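Local atomic coordinates of putative type VI secretion protein (Escherichia coli, PDB entry 4HH5), a protein that probably uses ATP hydrolysis in type VI secretion as a ClpA/ClpB-family ATPase, of which this chain is the N-terminal domain. Residues A27-T32 with P40-L45; K46-E49 with D54-V57. One frame throughout, in Å; residues are numbered along the deposited sequence.

Interaction 1: residues A27-T32 with P40-L45; sequences ASLCQT and PEHWLL
His42 meets Leu29 and Cys30 where two helices of the mainly helical Clp N-terminal domain cross, helix 17-32 near its C-terminal end and helix 40-50 near its start. The local axes come within 9.9 Å and make an angle of 116°, and four side chains meet across them. Its centre is a sulfur-aromatic interaction: Cys30 SG sits 3.4 Å from the centroid of the His42 ring, almost exactly on the ring normal. All five ring atoms therefore lie at nearly equal distances from the sulfur. The CB of His42 already points toward 27-32, and with CG anti to the carbonyl carbon (chi1 -74°) the ring lies face-on to Cys30 SG. Its rotation is further fixed by a hydrogen bond between ND1 and the backbone N of Thr39, just before the helix, while Trp76 of helix 66-78 meets it edge-to-face.

Leu29 approaches the same ring from a different direction. Its CD2 methyl lies in the ring plane, 3.9 Å from His42 CD2, so the imidazole is touched over a face by sulfur and at its edge by a methyl. Leu77 of helix 66-78 also packs on Leu29. One turn further along helix 40-50, Leu45 runs across Leu29 at about a right angle, and the two side chains meet through Leu29 CD2 and Leu45 CD2, 4.0 Å apart.

Interaction 2: residues K46-E49 with D54-V57; sequences KLLE and DLTV
Thr56 OG1 and the carbonyl oxygen of Leu48 are joined through one water. The water lies 2.7 Å from Thr56 OG1 and donates a longer hydrogen bond, 3.3 Å, to Leu48 O, a polar link between two segments that share no direct hydrogen bond. Beside it the contact is apolar and centres on Leu55. Leu48 reaches this residue with the end of its side chain: CG is anti to the carbonyl carbon (chi1 -63°), and CD2 comes to 3.9 Å from Leu55 CB and nearly as close to Leu55 CD1. The two leucines cross at about a right angle. Leu55 CD1 also meets Leu47, approaching its CB at 4.1 Å, and thus touches two successive residues of 46-49. Helix 115-124 adds Leu118 on Leu47 and Leu119 on Leu55.

Away from the partner helix, Lys46 NZ and Glu49 OE1 form a salt bridge of 3.0 Å within 46-49, the ammonium standing above the carboxylate plane. At the start of helix 54-61, Asp54 forms a salt bridge to Arg114 through OD2 and a hydrogen bond to Ser156 through OD1. Two consecutive helices linked by a short turn and packed through leucines are the structural motif here, one part of the helical Clp N-terminal domain.

How the interactions relate
Helix 40-50 is common to both contacts: its first half meets helix 17-32 in interaction 1, and its second half meets helix 54-61 in interaction 2. The centres of the two lie about 14 Å apart, yet they touch directly. Leu44 CD2 packs against Leu55 CD1 at 3.8 Å, and Leu29 CB approaches Lys46 CE at 4.3 Å. Helix 66-78 borders both, with Leu77 on His42 in the first and Leu73 on Leu48 in the second. Together the contacts join three consecutive helices of the N-terminal domain, 17-32, 40-50 and 54-61. The AAA modules expected to bind ATP lie outside this fragment, so neither contact is part of a nucleotide site.

Interaction 1: residues A27-T32 with P40-L45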
loop_
_atom_site.group_PDB
_atom_site.type_symbol
_atom_site.label_atom_id
_atom_site.label_comp_id
_atom_site.label_asym_id
_atom_site.label_seq_id
_atom_site.Cartn_x
_atom_site.Cartn_y
_atom_site.Cartn_z
ATOM N N ALA A 27 5.725 -9.967 2.016
ATOM C CA ALA A 27 5.636 -11.266 2.698
ATOM C C ALA A 27 6.987 -11.989 2.614
ATOM O O ALA A 27 7.423 -12.564 3.612
ATOM C CB ALA A 27 4.541 -12.126 2.074
ATOM N N SER A 28 7.661 -11.932 1.436
ATOM C CA SER A 28 8.988 -12.539 1.236
ATOM C C SER A 28 10.038 -11.860 2.111
ATOM O O SER A 28 10.842 -12.553 2.738
ATOM C CB SER A 28 9.409 -12.477 -0.231
ATOM O OG SER A 28 8.578 -13.318 -1.011
ATOM N N LEU A 29 10.001 -10.512 2.191
ATOM C CA LEU A 29 10.925 -9.730 3.013
ATOM C C LEU A 29 10.758 -10.073 4.503
ATOM O O LEU A 29 11.757 -10.287 5.192
ATOM C CB LEU A 29 10.753 -8.226 2.728
ATOM C CG LEU A 29 11.389 -7.215 3.696
ATOM C CD1 LEU A 29 12.913 -7.171 3.552
ATOM C CD2 LEU A 29 10.808 -5.832 3.466
ATOM N N CYS A 30 9.501 -10.200 4.973
ATOM C CA CYS A 30 9.179 -10.597 6.350
ATOM C C CYS A 30 9.747 -11.968 6.675
ATOM O O CYS A 30 10.276 -12.155 7.770
ATOM C CB CYS A 30 7.675 -10.564 6.582
ATOM S SG CYS A 30 7.002 -8.910 6.816
ATOM N N GLN A 31 9.627 -12.926 5.720
ATOM C CA GLN A 31 10.130 -14.295 5.855
ATOM C C GLN A 31 11.648 -14.303 6.013
ATOM O O GLN A 31 12.136 -14.960 6.934
ATOM C CB GLN A 31 9.698 -15.162 4.664
ATOM C CG GLN A 31 9.669 -16.654 4.971
ATOM C CD GLN A 31 8.970 -17.470 3.912
ATOM O OE1 GLN A 31 9.489 -18.487 3.446
ATOM N NE2 GLN A 31 7.762 -17.072 3.530
ATOM N N THR A 32 12.391 -13.533 5.166
ATOM C CA THR A 32 13.865 -13.440 5.238
ATOM C C THR A 32 14.349 -12.878 6.578
ATOM O O THR A 32 15.482 -13.152 6.974
ATOM C CB THR A 32 14.474 -12.614 4.086
ATOM O OG1 THR A 32 14.092 -11.246 4.222
ATOM C CG2 THR A 32 14.132 -13.154 2.702
ATOM N N PRO A 40 1.739 -2.365 6.885
ATOM C CA PRO A 40 1.633 -1.467 5.719
ATOM C C PRO A 40 2.982 -0.867 5.343
ATOM O O PRO A 40 3.190 -0.592 4.174
ATOM C CB PRO A 40 0.649 -0.382 6.181
ATOM C CG PRO A 40 -0.085 -0.981 7.328
ATOM C CD PRO A 40 0.908 -1.873 8.005
ATOM N N GLU A 41 3.913 -0.707 6.318
ATOM C CA GLU A 41 5.260 -0.190 6.048
ATOM C C GLU A 41 6.030 -1.155 5.144
ATOM O O GLU A 41 6.705 -0.690 4.221
ATOM C CB GLU A 41 6.047 0.093 7.341
ATOM C CG GLU A 41 5.534 1.279 8.143
ATOM C CD GLU A 41 4.399 1.007 9.113
ATOM O OE1 GLU A 41 3.807 -0.098 9.081
ATOM O OE2 GLU A 41 4.109 1.913 9.922
ATOM N N HIS A 42 5.909 -2.496 5.389
ATOM C CA HIS A 42 6.555 -3.526 4.553
ATOM C C HIS A 42 6.018 -3.423 3.118
ATOM O O HIS A 42 6.793 -3.497 2.157
ATOM C CB HIS A 42 6.285 -4.945 5.082
ATOM C CG HIS A 42 7.044 -5.312 6.324
ATOM N ND1 HIS A 42 6.407 -5.440 7.547
ATOM C CD2 HIS A 42 8.352 -5.623 6.478
ATOM C CE1 HIS A 42 7.350 -5.789 8.410
ATOM N NE2 HIS A 42 8.533 -5.921 7.816
ATOM N N TRP A 43 4.693 -3.241 2.988
ATOM C CA TRP A 43 4.004 -3.103 1.709
ATOM C C TRP A 43 4.432 -1.836 0.974
ATOM O O TRP A 43 4.756 -1.913 -0.206
ATOM C CB TRP A 43 2.491 -3.117 1.922
ATOM C CG TRP A 43 1.683 -3.522 0.720
ATOM C CD1 TRP A 43 2.149 -3.928 -0.500
ATOM C CD2 TRP A 43 0.254 -3.581 0.643
ATOM N NE1 TRP A 43 1.095 -4.223 -1.334
ATOM C CE2 TRP A 43 -0.080 -4.035 -0.649
ATOM C CE3 TRP A 43 -0.780 -3.318 1.557
ATOM C CZ2 TRP A 43 -1.402 -4.243 -1.049
ATOM C CZ3 TRP A 43 -2.091 -3.532 1.161
ATOM C CH2 TRP A 43 -2.389 -3.990 -0.128
ATOM N N LEU A 44 4.446 -0.673 1.663
ATOM C CA LEU A 44 4.845 0.613 1.056
ATOM C C LEU A 44 6.282 0.576 0.546
ATOM O O LEU A 44 6.552 1.087 -0.539
ATOM C CB LEU A 44 4.635 1.805 2.017
ATOM C CG LEU A 44 3.174 2.181 2.323
ATOM C CD1 LEU A 44 3.080 2.990 3.600
ATOM C CD2 LEU A 44 2.523 2.940 1.169
ATOM N N LEU A 45 7.187 -0.073 1.302
ATOM C CA LEU A 45 8.588 -0.230 0.915
ATOM C C LEU A 45 8.651 -0.939 -0.446
ATOM O O LEU A 45 9.319 -0.455 -1.353
ATOM C CB LEU A 45 9.329 -1.043 1.992
ATOM C CG LEU A 45 10.842 -1.226 1.832
ATOM C CD1 LEU A 45 11.522 -1.155 3.156
ATOM C CD2 LEU A 45 11.175 -2.581 1.215
#

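Interaction 2: residues K46-E49 with D54-V57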
loop_
_atom_site.group_PDB
_atom_site.type_symbol
_atom_site.label_atom_id
_atom_site.label_comp_id
_atom_site.label_asym_id
_atom_site.label_seq_id
_atom_site.Cartn_x
_atom_site.Cartn_y
_atom_site.Cartn_z
ATOM N N LYS A 46 7.939 -2.072 -0.580
ATOM C CA LYS A 46 7.915 -2.862 -1.806
ATOM C C LYS A 46 7.189 -2.182 -2.940
ATOM O O LYS A 46 7.614 -2.333 -4.086
ATOM C CB LYS A 46 7.410 -4.282 -1.560
ATOM C CG LYS A 46 8.430 -5.140 -0.809
ATOM C CD LYS A 46 9.558 -5.606 -1.734
ATOM C CE LYS A 46 10.763 -6.083 -0.968
ATOM N NZ LYS A 46 11.890 -6.401 -1.878
ATOM N N LEU A 47 6.150 -1.378 -2.632
ATOM C CA LEU A 47 5.463 -0.602 -3.665
ATOM C C LEU A 47 6.436 0.428 -4.268
ATOM O O LEU A 47 6.583 0.496 -5.490
ATOM C CB LEU A 47 4.205 0.093 -3.116
ATOM C CG LEU A 47 2.966 -0.794 -2.892
ATOM C CD1 LEU A 47 1.979 -0.103 -1.941
ATOM C CD2 LEU A 47 2.256 -1.110 -4.217
ATOM N N LEU A 48 7.138 1.185 -3.403
ATOM C CA LEU A 48 8.124 2.185 -3.823
ATOM C C LEU A 48 9.319 1.534 -4.504
ATOM O O LEU A 48 9.894 2.130 -5.410
ATOM C CB LEU A 48 8.580 3.069 -2.645
ATOM C CG LEU A 48 7.510 3.939 -1.968
ATOM C CD1 LEU A 48 8.089 4.642 -0.773
ATOM C CD2 LEU A 48 6.899 4.968 -2.937
ATOM N N GLU A 49 9.666 0.289 -4.106
ATOM C CA GLU A 49 10.752 -0.456 -4.737
ATOM C C GLU A 49 10.443 -0.788 -6.204
ATOM O O GLU A 49 11.349 -0.785 -7.044
ATOM C CB GLU A 49 11.087 -1.716 -3.953
ATOM C CG GLU A 49 12.400 -2.312 -4.401
ATOM C CD GLU A 49 13.035 -3.276 -3.429
ATOM O OE1 GLU A 49 12.433 -3.536 -2.363
ATOM O OE2 GLU A 49 14.159 -3.739 -3.719
ATOM N N ASP A 54 1.173 4.379 -8.778
ATOM C CA ASP A 54 0.513 5.628 -8.404
ATOM C C ASP A 54 1.313 6.475 -7.427
ATOM O O ASP A 54 1.386 7.682 -7.621
ATOM C CB ASP A 54 -0.936 5.405 -7.918
ATOM C CG ASP A 54 -1.840 4.632 -8.876
ATOM O OD1 ASP A 54 -1.576 4.654 -10.096
ATOM O OD2 ASP A 54 -2.852 4.081 -8.419
ATOM N N LEU A 55 1.942 5.848 -6.411
ATOM C CA LEU A 55 2.745 6.545 -5.399
ATOM C C LEU A 55 3.905 7.328 -6.005
ATOM O O LEU A 55 4.109 8.492 -5.643
ATOM C CB LEU A 55 3.287 5.564 -4.346
ATOM C CG LEU A 55 2.308 4.983 -3.333
ATOM C CD1 LEU A 55 3.015 3.956 -2.459
ATOM C CD2 LEU A 55 1.718 6.072 -2.425
ATOM N N THR A 56 4.671 6.680 -6.909
ATOM C CA THR A 56 5.819 7.283 -7.606
ATOM C C THR A 56 5.380 8.455 -8.482
ATOM O O THR A 56 6.043 9.496 -8.476
ATOM C CB THR A 56 6.597 6.208 -8.396
ATOM O OG1 THR A 56 7.079 5.239 -7.465
ATOM C CG2 THR A 56 7.768 6.790 -9.203
ATOM N N VAL A 57 4.268 8.297 -9.213
ATOM C CA VAL A 57 3.697 9.350 -10.080
ATOM C C VAL A 57 3.346 10.600 -9.239
ATOM O O VAL A 57 3.677 11.726 -9.627
ATOM C CB VAL A 57 2.491 8.813 -10.904
ATOM C CG1 VAL A 57 1.720 9.943 -11.594
ATOM C CG2 VAL A 57 2.958 7.778 -11.930
HETATM O O HOH W 1 9.347 5.293 -6.091
#